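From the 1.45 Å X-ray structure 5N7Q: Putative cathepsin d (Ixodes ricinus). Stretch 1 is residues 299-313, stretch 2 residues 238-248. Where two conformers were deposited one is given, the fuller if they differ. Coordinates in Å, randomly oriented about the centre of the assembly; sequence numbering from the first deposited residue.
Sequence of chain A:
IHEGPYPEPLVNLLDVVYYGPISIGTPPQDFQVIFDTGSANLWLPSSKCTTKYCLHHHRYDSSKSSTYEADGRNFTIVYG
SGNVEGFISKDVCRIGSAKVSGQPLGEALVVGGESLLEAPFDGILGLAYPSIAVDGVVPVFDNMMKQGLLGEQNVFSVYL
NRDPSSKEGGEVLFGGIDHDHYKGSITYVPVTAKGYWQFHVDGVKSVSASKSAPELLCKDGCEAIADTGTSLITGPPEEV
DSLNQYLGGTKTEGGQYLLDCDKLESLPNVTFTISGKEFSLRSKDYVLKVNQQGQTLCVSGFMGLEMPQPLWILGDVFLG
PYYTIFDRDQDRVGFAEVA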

# COMPACT_ATOMS: atom_id res chain seq x y z
N VAL A 299 17.73 -7.63 0.51
CA VAL A 299 17.51 -6.20 0.61
C VAL A 299 17.00 -5.86 2.01
O VAL A 299 16.09 -6.50 2.54
CB VAL A 299 16.51 -5.76 -0.48
CG1 VAL A 299 16.00 -4.34 -0.25
CG2 VAL A 299 17.16 -5.90 -1.84
N SER A 300 17.59 -4.84 2.62
CA SER A 300 17.08 -4.34 3.87
C SER A 300 15.72 -3.69 3.65
O SER A 300 15.58 -2.83 2.78
CB SER A 300 18.02 -3.28 4.41
OG SER A 300 17.41 -2.64 5.53
N GLY A 301 14.77 -4.06 4.46
CA GLY A 301 13.43 -3.50 4.37
C GLY A 301 13.27 -2.11 4.95
O GLY A 301 12.14 -1.66 5.11
N PHE A 302 14.37 -1.44 5.27
CA PHE A 302 14.34 -0.05 5.72
C PHE A 302 15.07 0.80 4.72
O PHE A 302 16.29 0.65 4.55
CB PHE A 302 14.92 0.12 7.13
CG PHE A 302 14.34 -0.84 8.10
CD1 PHE A 302 13.11 -0.60 8.67
CD2 PHE A 302 15.00 -2.02 8.41
CE1 PHE A 302 12.56 -1.52 9.53
CE2 PHE A 302 14.46 -2.93 9.28
CZ PHE A 302 13.22 -2.69 9.84
N MET A 303 14.36 1.68 4.02
CA MET A 303 14.89 2.54 2.99
C MET A 303 14.62 4.02 3.29
O MET A 303 13.62 4.38 3.88
CB MET A 303 14.35 2.13 1.63
CG MET A 303 12.85 2.21 1.50
SD MET A 303 12.26 1.97 -0.19
CE MET A 303 12.47 3.56 -0.94
N GLY A 304 15.50 4.89 2.84
CA GLY A 304 15.35 6.32 3.09
C GLY A 304 14.44 7.00 2.08
O GLY A 304 14.50 6.70 0.88
N LEU A 305 13.57 7.88 2.58
CA LEU A 305 12.70 8.69 1.71
C LEU A 305 12.38 10.00 2.42
O LEU A 305 11.77 10.01 3.48
CB LEU A 305 11.42 7.93 1.32
CG LEU A 305 10.47 8.72 0.40
CD1 LEU A 305 11.13 9.15 -0.91
CD2 LEU A 305 9.20 7.93 0.10
N GLU A 306 12.82 11.11 1.82
CA GLU A 306 12.55 12.41 2.37
C GLU A 306 11.14 12.82 1.98
O GLU A 306 10.84 12.96 0.79
CB GLU A 306 13.54 13.44 1.85
CG GLU A 306 13.43 14.77 2.57
CD GLU A 306 14.52 15.77 2.22
OE1 GLU A 306 14.41 16.92 2.69
OE2 GLU A 306 15.48 15.43 1.48
N MET A 307 10.29 13.01 2.97
CA MET A 307 8.93 13.48 2.75
C MET A 307 8.87 14.98 3.09
O MET A 307 9.77 15.49 3.75
CB MET A 307 7.97 12.66 3.59
CG MET A 307 7.86 11.19 3.18
SD MET A 307 7.12 10.87 1.56
CE MET A 307 5.38 11.07 1.97
N PRO A 308 7.82 15.69 2.65
CA PRO A 308 7.71 17.14 2.92
C PRO A 308 7.80 17.52 4.39
O PRO A 308 8.52 18.45 4.76
CB PRO A 308 6.35 17.50 2.36
CG PRO A 308 6.09 16.50 1.30
CD PRO A 308 6.77 15.22 1.74
N GLN A 309 7.06 16.79 5.22
CA GLN A 309 7.34 16.75 6.64
C GLN A 309 7.78 15.31 6.91
O GLN A 309 7.13 14.37 6.43
CB GLN A 309 6.13 17.15 7.47
CG GLN A 309 5.70 18.60 7.28
CD GLN A 309 4.79 18.79 6.07
OE1 GLN A 309 3.93 17.95 5.80
NE2 GLN A 309 4.99 19.87 5.32
N PRO A 310 8.89 15.14 7.65
CA PRO A 310 9.49 13.84 7.86
C PRO A 310 8.50 12.85 8.43
O PRO A 310 7.75 13.16 9.36
CB PRO A 310 10.61 14.09 8.87
CG PRO A 310 10.84 15.56 8.88
CD PRO A 310 9.61 16.21 8.37
N LEU A 311 8.45 11.68 7.81
CA LEU A 311 7.66 10.61 8.36
C LEU A 311 8.14 9.27 7.87
O LEU A 311 8.99 9.17 6.97
CB LEU A 311 6.14 10.79 8.12
CG LEU A 311 5.66 10.85 6.67
CD1 LEU A 311 5.56 9.46 6.07
CD2 LEU A 311 4.31 11.53 6.53
N TRP A 312 7.68 8.26 8.56
CA TRP A 312 7.96 6.88 8.20
C TRP A 312 6.77 6.32 7.46
O TRP A 312 5.61 6.52 7.87
CB TRP A 312 8.17 6.03 9.46
CG TRP A 312 9.38 6.42 10.28
CD1 TRP A 312 9.51 7.51 11.10
CD2 TRP A 312 10.63 5.70 10.38
NE1 TRP A 312 10.75 7.51 11.70
CE2 TRP A 312 11.46 6.42 11.27
CE3 TRP A 312 11.12 4.52 9.80
CZ2 TRP A 312 12.76 6.00 11.59
CZ3 TRP A 312 12.40 4.10 10.12
CH2 TRP A 312 13.20 4.84 11.02
N ILE A 313 7.03 5.64 6.36
CA ILE A 313 5.95 4.92 5.67
C ILE A 313 6.05 3.45 6.08
O ILE A 313 7.07 2.78 5.79
CB ILE A 313 6.02 5.03 4.14
CG1 ILE A 313 5.91 6.50 3.67
CG2 ILE A 313 4.91 4.18 3.53
CD1 ILE A 313 6.09 6.69 2.16
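Stretch 2, residues 238-248: EEVDSLNQYLG

Residues 238-247 form a helix that begins earlier in the chain, with phi/psi values from -54/-50 to -82/-12. Its i to i+4 bonds begin with a weak one, Ser242 N to Glu238 O (3.3 Å), and continue from Leu243 N to Glu239 O (2.9 Å) through Leu247 N to Leu243 O (3.0 Å). Gly248 leaves the helix with phi/psi of 85/20 in a Schellman motif; at these angles a CB would jam against the preceding carbonyl, so the position by itself calls for glycine. In stretch 1 the helix faces the strand 302-304, whose phi/psi values are extended (-116/113 at Phe302). The N-to-C directions differ by 143°, nearer antiparallel than parallel, with a signed crossing angle of -143° and a closest axial approach of 7.2 Å. The backbones come nearest where Gly304 CA lies 5.6 Å from Val240 CA.

At that close point Val240, chi1 t, directs its CA-to-CB bond toward the strand. Its CG1 lies 3.4 Å from Phe302 O and 3.6 Å from Gly304 N, so it packs directly on the strand backbone.

One turn on, Asn244 supplies the polar link. Its CA-to-CB bond points sideways, but chi1 m and chi2 of -73° bring the amide nearer. Ser300 OG donates to Asn244 OD1 (2.7 Å), while Asn244 ND2 donates to Phe302 O (3.0 Å, 154°) and to Val240 O within the helix (3.0 Å, 146°). Ser300 OG also accepts from Phe302 N at 3.3 Å, tying the serine side chain to the strand backbone two residues on.

The Phe302 side chain packs on the leucines. Leu243 CD2 sits 3.9 Å from the Phe302 ring centroid, 18° off the normal, a CH-pi contact over one face; Leu247 CD1 approaches Phe302 CD2 obliquely at 4.1 Å. Farther along stretch 1, Trp312 reaches the helix through its ring: CZ3 is 4.1 Å from Val240 CG2, and Glu239 OE2 lies at the ring edge, 3.7 Å from Trp312 CZ2.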

# COMPACT_ATOMS: atom_id res chain seq x y z
N GLU A 238 18.41 10.20 7.33
CA GLU A 238 19.44 10.20 8.37
C GLU A 238 19.25 9.05 9.36
O GLU A 238 20.23 8.41 9.74
CB GLU A 238 19.47 11.55 9.08
CG GLU A 238 20.04 12.66 8.20
N GLU A 239 18.01 8.77 9.75
CA GLU A 239 17.69 7.71 10.69
C GLU A 239 17.80 6.34 10.05
O GLU A 239 18.32 5.44 10.67
CB GLU A 239 16.31 7.95 11.28
CG GLU A 239 16.34 9.21 12.14
CD GLU A 239 15.30 9.29 13.24
OE1 GLU A 239 14.99 10.42 13.66
OE2 GLU A 239 14.83 8.27 13.74
N VAL A 240 17.32 6.19 8.81
CA VAL A 240 17.44 4.94 8.10
C VAL A 240 18.90 4.61 7.78
O VAL A 240 19.30 3.44 7.86
CB VAL A 240 16.56 4.95 6.84
CG1 VAL A 240 16.77 3.70 5.99
CG2 VAL A 240 15.09 5.10 7.22
N ASP A 241 19.69 5.62 7.45
CA ASP A 241 21.15 5.40 7.30
C ASP A 241 21.74 4.76 8.58
O ASP A 241 22.46 3.77 8.50
CB ASP A 241 21.88 6.72 7.00
CG ASP A 241 21.66 7.24 5.61
OD1 ASP A 241 21.15 6.52 4.71
OD2 ASP A 241 22.00 8.43 5.38
N SER A 242 21.43 5.34 9.74
CA SER A 242 21.92 4.84 11.02
C SER A 242 21.39 3.45 11.37
O SER A 242 22.14 2.59 11.85
CB SER A 242 21.63 5.82 12.14
OG SER A 242 22.25 7.07 11.86
N LEU A 243 20.10 3.22 11.13
CA LEU A 243 19.54 1.90 11.37
C LEU A 243 20.26 0.86 10.52
O LEU A 243 20.66 -0.18 11.03
CB LEU A 243 18.03 1.89 11.09
CG LEU A 243 17.30 0.56 11.27
CD1 LEU A 243 17.53 -0.05 12.64
CD2 LEU A 243 15.81 0.78 11.04
N ASN A 244 20.41 1.14 9.24
CA ASN A 244 21.16 0.22 8.38
C ASN A 244 22.61 0.03 8.80
O ASN A 244 23.09 -1.10 8.74
CB ASN A 244 21.02 0.61 6.91
CG ASN A 244 19.72 0.11 6.33
OD1 ASN A 244 19.58 -1.11 6.11
ND2 ASN A 244 18.74 0.99 6.17
N GLN A 245 23.27 1.08 9.27
CA GLN A 245 24.62 0.92 9.83
C GLN A 245 24.65 -0.07 10.99
O GLN A 245 25.53 -0.95 11.04
CB GLN A 245 25.16 2.27 10.29
CG GLN A 245 26.66 2.19 10.57
CD GLN A 245 27.23 3.54 10.90
OE1 GLN A 245 26.85 4.55 10.28
NE2 GLN A 245 28.13 3.58 11.86
N TYR A 246 23.67 0.04 11.90
CA TYR A 246 23.58 -0.89 13.03
C TYR A 246 23.36 -2.33 12.55
O TYR A 246 23.86 -3.27 13.15
CB TYR A 246 22.41 -0.46 13.92
CG TYR A 246 22.31 -1.16 15.26
CD1 TYR A 246 23.17 -0.82 16.30
CD2 TYR A 246 21.31 -2.09 15.52
CE1 TYR A 246 23.06 -1.42 17.54
CE2 TYR A 246 21.20 -2.71 16.76
CZ TYR A 246 22.07 -2.34 17.80
OH TYR A 246 21.96 -2.94 19.05
N LEU A 247 22.56 -2.49 11.48
CA LEU A 247 22.25 -3.82 10.94
C LEU A 247 23.30 -4.42 10.03
O LEU A 247 23.22 -5.61 9.68
CB LEU A 247 20.91 -3.79 10.21
CG LEU A 247 19.68 -3.36 11.02
CD1 LEU A 247 18.47 -3.30 10.10
CD2 LEU A 247 19.38 -4.28 12.19
N GLY A 248 24.27 -3.61 9.62
CA GLY A 248 25.29 -4.06 8.65
C GLY A 248 24.84 -3.93 7.19
O GLY A 248 25.38 -4.60 6.31